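Side-chain contact in Low temperature requirement C protein (Listeria monocytogenes, PDB 1Y9I), which probably acts as a phosphatidylglycerophosphatase, a lipid phosphatase, and carries calcium and magnesium ions at a binuclear metal site: residues L31-Q36 / D46-N51. Sequence-based numbering, arbitrary orientation.
Sequences LVLFLQ and DICRQN
With chi1 at -68°, Cys48 turns SG opposite its own carbonyl carbon and sends the sulfur onto helix 25-36, where Val32, its CG1 opposite the backbone N (chi1 175°), meets it. This is a close helix-helix approach in the all-helical PgpA fold: the CA atoms of Val32 and Cys48 lie 5.9 Å apart, a separation filled by the side chains of both residues. Val32 CG1 lies alongside the thiol, 3.8 Å from Cys48 SG, while Val32 CB is 3.9 Å from Cys48 CB. The sulfur also rests against the backbone of Leu33, the residue after Val32, with Leu33 N 3.7 Å from Cys48 SG. No hydrogen bond joins the two segments; the side-chain contacts are apolar. Leu33 borders the sulfur with CB and CD1, and Val32 also packs on Ala154 of helix 143-160.

Polar side chains of helix 45-56 pair both within the helix and with neighbouring helices. Arg49 NH1 forms a salt bridge with Asp46 OD1 (3.0 Å), and Arg49 NE makes another with Asp26 OD1, a second tie to helix 25-36. Asn51 OD1 is hydrogen-bonded to Arg157 NH1, while Asn51 ND2 donates to Ile47 O at 2.9 Å, from the face of that carbonyl opposite the one used by Asn51 N.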
ATOM      1  N   LEU A  31       5.401  23.802   1.560  1.00 18.51           N
ATOM      2  CA  LEU A  31       5.904  22.484   1.938  1.00 17.82           C
ATOM      3  C   LEU A  31       6.538  21.820   0.724  1.00 15.54           C
ATOM      4  O   LEU A  31       7.568  21.158   0.830  1.00 17.75           O
ATOM      5  CB  LEU A  31       4.759  21.597   2.461  1.00 16.45           C
ATOM      6  CG  LEU A  31       4.051  22.001   3.762  1.00 17.02           C
ATOM      7  CD1 LEU A  31       2.965  20.961   4.114  1.00 16.03           C
ATOM      8  CD2 LEU A  31       5.063  22.095   4.885  1.00 19.49           C
ATOM      9  N   VAL A  32       5.901  21.978  -0.429  1.00 17.55           N
ATOM     10  CA  VAL A  32       6.431  21.398  -1.655  1.00 18.99           C
ATOM     11  C   VAL A  32       7.778  22.062  -1.939  1.00 19.65           C
ATOM     12  O   VAL A  32       8.732  21.407  -2.352  1.00 19.73           O
ATOM     13  CB  VAL A  32       5.481  21.644  -2.841  1.00 18.11           C
ATOM     14  CG1 VAL A  32       6.113  21.130  -4.131  1.00 18.13           C
ATOM     15  CG2 VAL A  32       4.142  20.950  -2.589  1.00 17.99           C
ATOM     16  N   LEU A  33       7.852  23.369  -1.710  1.00 21.75           N
ATOM     17  CA  LEU A  33       9.091  24.113  -1.935  1.00 21.37           C
ATOM     18  C   LEU A  33      10.168  23.550  -1.004  1.00 23.23           C
ATOM     19  O   LEU A  33      11.304  23.312  -1.417  1.00 22.09           O
ATOM     20  CB  LEU A  33       8.868  25.603  -1.649  1.00 24.52           C
ATOM     21  CG  LEU A  33      10.041  26.552  -1.919  1.00 23.80           C
ATOM     22  CD1 LEU A  33      10.386  26.534  -3.400  1.00 24.59           C
ATOM     23  CD2 LEU A  33       9.668  27.961  -1.478  1.00 28.12           C
ATOM     24  N   PHE A  34       9.789  23.324   0.251  1.00 23.59           N
ATOM     25  CA  PHE A  34      10.693  22.782   1.266  1.00 24.71           C
ATOM     26  C   PHE A  34      11.243  21.415   0.847  1.00 23.49           C
ATOM     27  O   PHE A  34      12.408  21.094   1.087  1.00 23.05           O
ATOM     28  CB  PHE A  34       9.936  22.640   2.590  1.00 27.73           C
ATOM     29  CG  PHE A  34      10.752  22.035   3.695  1.00 30.96           C
ATOM     30  CD1 PHE A  34      11.665  22.808   4.409  1.00 32.97           C
ATOM     31  CD2 PHE A  34      10.608  20.694   4.021  1.00 31.77           C
ATOM     32  CE1 PHE A  34      12.424  22.249   5.433  1.00 35.55           C
ATOM     33  CE2 PHE A  34      11.364  20.124   5.043  1.00 33.95           C
ATOM     34  CZ  PHE A  34      12.272  20.906   5.751  1.00 34.97           C
ATOM     35  N   LEU A  35      10.389  20.611   0.223  1.00 21.06           N
ATOM     36  CA  LEU A  35      10.773  19.273  -0.220  1.00 20.93           C
ATOM     37  C   LEU A  35      11.622  19.203  -1.487  1.00 23.29           C
ATOM     38  O   LEU A  35      12.464  18.312  -1.620  1.00 24.50           O
ATOM     39  CB  LEU A  35       9.526  18.433  -0.465  1.00 19.44           C
ATOM     40  CG  LEU A  35       8.656  18.067   0.734  1.00 19.30           C
ATOM     41  CD1 LEU A  35       7.416  17.328   0.245  1.00 18.30           C
ATOM     42  CD2 LEU A  35       9.451  17.195   1.688  1.00 20.95           C
ATOM     43  N   GLN A  36      11.396  20.124  -2.420  1.00 22.66           N
ATOM     44  CA  GLN A  36      12.101  20.084  -3.697  1.00 23.84           C
ATOM     45  C   GLN A  36      13.154  21.150  -3.991  1.00 24.63           C
ATOM     46  O   GLN A  36      13.927  20.996  -4.935  1.00 23.08           O
ATOM     47  CB  GLN A  36      11.073  20.089  -4.833  1.00 24.84           C
ATOM     48  CG  GLN A  36      10.294  18.791  -4.972  1.00 27.51           C
ATOM     49  CD  GLN A  36      11.090  17.720  -5.689  1.00 29.04           C
ATOM     50  OE1 GLN A  36      12.270  17.521  -5.413  1.00 32.17           O
ATOM     51  NE2 GLN A  36      10.442  17.019  -6.615  1.00 30.21           N
ATOM     52  N   ASP A  46       5.335  29.592  -7.124  1.00 29.87           N
ATOM     53  CA  ASP A  46       4.285  29.453  -8.130  1.00 30.48           C
ATOM     54  C   ASP A  46       4.104  28.056  -8.721  1.00 28.68           C
ATOM     55  O   ASP A  46       2.988  27.533  -8.736  1.00 27.93           O
ATOM     56  CB  ASP A  46       4.491  30.451  -9.273  1.00 33.62           C
ATOM     57  CG  ASP A  46       3.294  30.513 -10.208  1.00 36.60           C
ATOM     58  OD1 ASP A  46       2.207  30.936  -9.759  1.00 39.15           O
ATOM     59  OD2 ASP A  46       3.433  30.132 -11.389  1.00 39.53           O
ATOM     60  N   ILE A  47       5.180  27.454  -9.219  1.00 26.23           N
ATOM     61  CA  ILE A  47       5.062  26.125  -9.805  1.00 25.52           C
ATOM     62  C   ILE A  47       4.676  25.101  -8.733  1.00 23.67           C
ATOM     63  O   ILE A  47       4.025  24.104  -9.028  1.00 23.74           O
ATOM     64  CB  ILE A  47       6.375  25.683 -10.513  1.00 27.55           C
ATOM     65  CG1 ILE A  47       6.173  24.326 -11.190  1.00 27.07           C
ATOM     66  CG2 ILE A  47       7.510  25.591  -9.517  1.00 28.89           C
ATOM     67  CD1 ILE A  47       5.136  24.332 -12.286  1.00 31.03           C
ATOM     68  N   CYS A  48       5.077  25.350  -7.491  1.00 23.44           N
ATOM     69  CA  CYS A  48       4.729  24.450  -6.396  1.00 23.13           C
ATOM     70  C   CYS A  48       3.222  24.559  -6.173  1.00 23.63           C
ATOM     71  O   CYS A  48       2.535  23.561  -5.970  1.00 22.11           O
ATOM     72  CB  CYS A  48       5.491  24.842  -5.125  1.00 21.52           C
ATOM     73  SG  CYS A  48       7.289  24.559  -5.214  1.00 23.27           S
ATOM     74  N   ARG A  49       2.718  25.788  -6.235  1.00 25.35           N
ATOM     75  CA  ARG A  49       1.293  26.060  -6.069  1.00 27.50           C
ATOM     76  C   ARG A  49       0.471  25.325  -7.132  1.00 28.01           C
ATOM     77  O   ARG A  49      -0.559  24.710  -6.824  1.00 27.53           O
ATOM     78  CB  ARG A  49       1.052  27.568  -6.177  1.00 29.95           C
ATOM     79  CG  ARG A  49      -0.391  28.003  -6.012  1.00 36.50           C
ATOM     80  CD  ARG A  49      -0.511  29.516  -6.178  1.00 39.54           C
ATOM     81  NE  ARG A  49       0.327  30.232  -5.219  1.00 41.82           N
ATOM     82  CZ  ARG A  49       1.284  31.094  -5.551  1.00 43.20           C
ATOM     83  NH1 ARG A  49       1.537  31.359  -6.828  1.00 44.66           N
ATOM     84  NH2 ARG A  49       1.991  31.692  -4.604  1.00 43.08           N
ATOM     85  N   GLN A  50       0.927  25.388  -8.383  1.00 26.58           N
ATOM     86  CA  GLN A  50       0.233  24.737  -9.495  1.00 26.48           C
ATOM     87  C   GLN A  50       0.139  23.224  -9.308  1.00 25.15           C
ATOM     88  O   GLN A  50      -0.867  22.608  -9.649  1.00 24.74           O
ATOM     89  CB  GLN A  50       0.950  25.025 -10.818  1.00 27.52           C
ATOM     90  CG  GLN A  50       0.901  26.475 -11.274  1.00 31.01           C
ATOM     91  CD  GLN A  50       1.625  26.678 -12.591  1.00 32.70           C
ATOM     92  OE1 GLN A  50       1.338  25.999 -13.578  1.00 34.88           O
ATOM     93  NE2 GLN A  50       2.569  27.613 -12.615  1.00 35.04           N
ATOM     94  N   ASN A  51       1.201  22.622  -8.790  1.00 23.52           N
ATOM     95  CA  ASN A  51       1.193  21.182  -8.578  1.00 22.96           C
ATOM     96  C   ASN A  51       0.247  20.810  -7.438  1.00 21.64           C
ATOM     97  O   ASN A  51      -0.376  19.749  -7.470  1.00 21.76           O
ATOM     98  CB  ASN A  51       2.613  20.674  -8.309  1.00 21.68           C
ATOM     99  CG  ASN A  51       3.396  20.427  -9.597  1.00 23.57           C
ATOM    100  OD1 ASN A  51       3.210  19.407 -10.266  1.00 21.13           O
ATOM    101  ND2 ASN A  51       4.267  21.371  -9.956  1.00 21.58           N
TER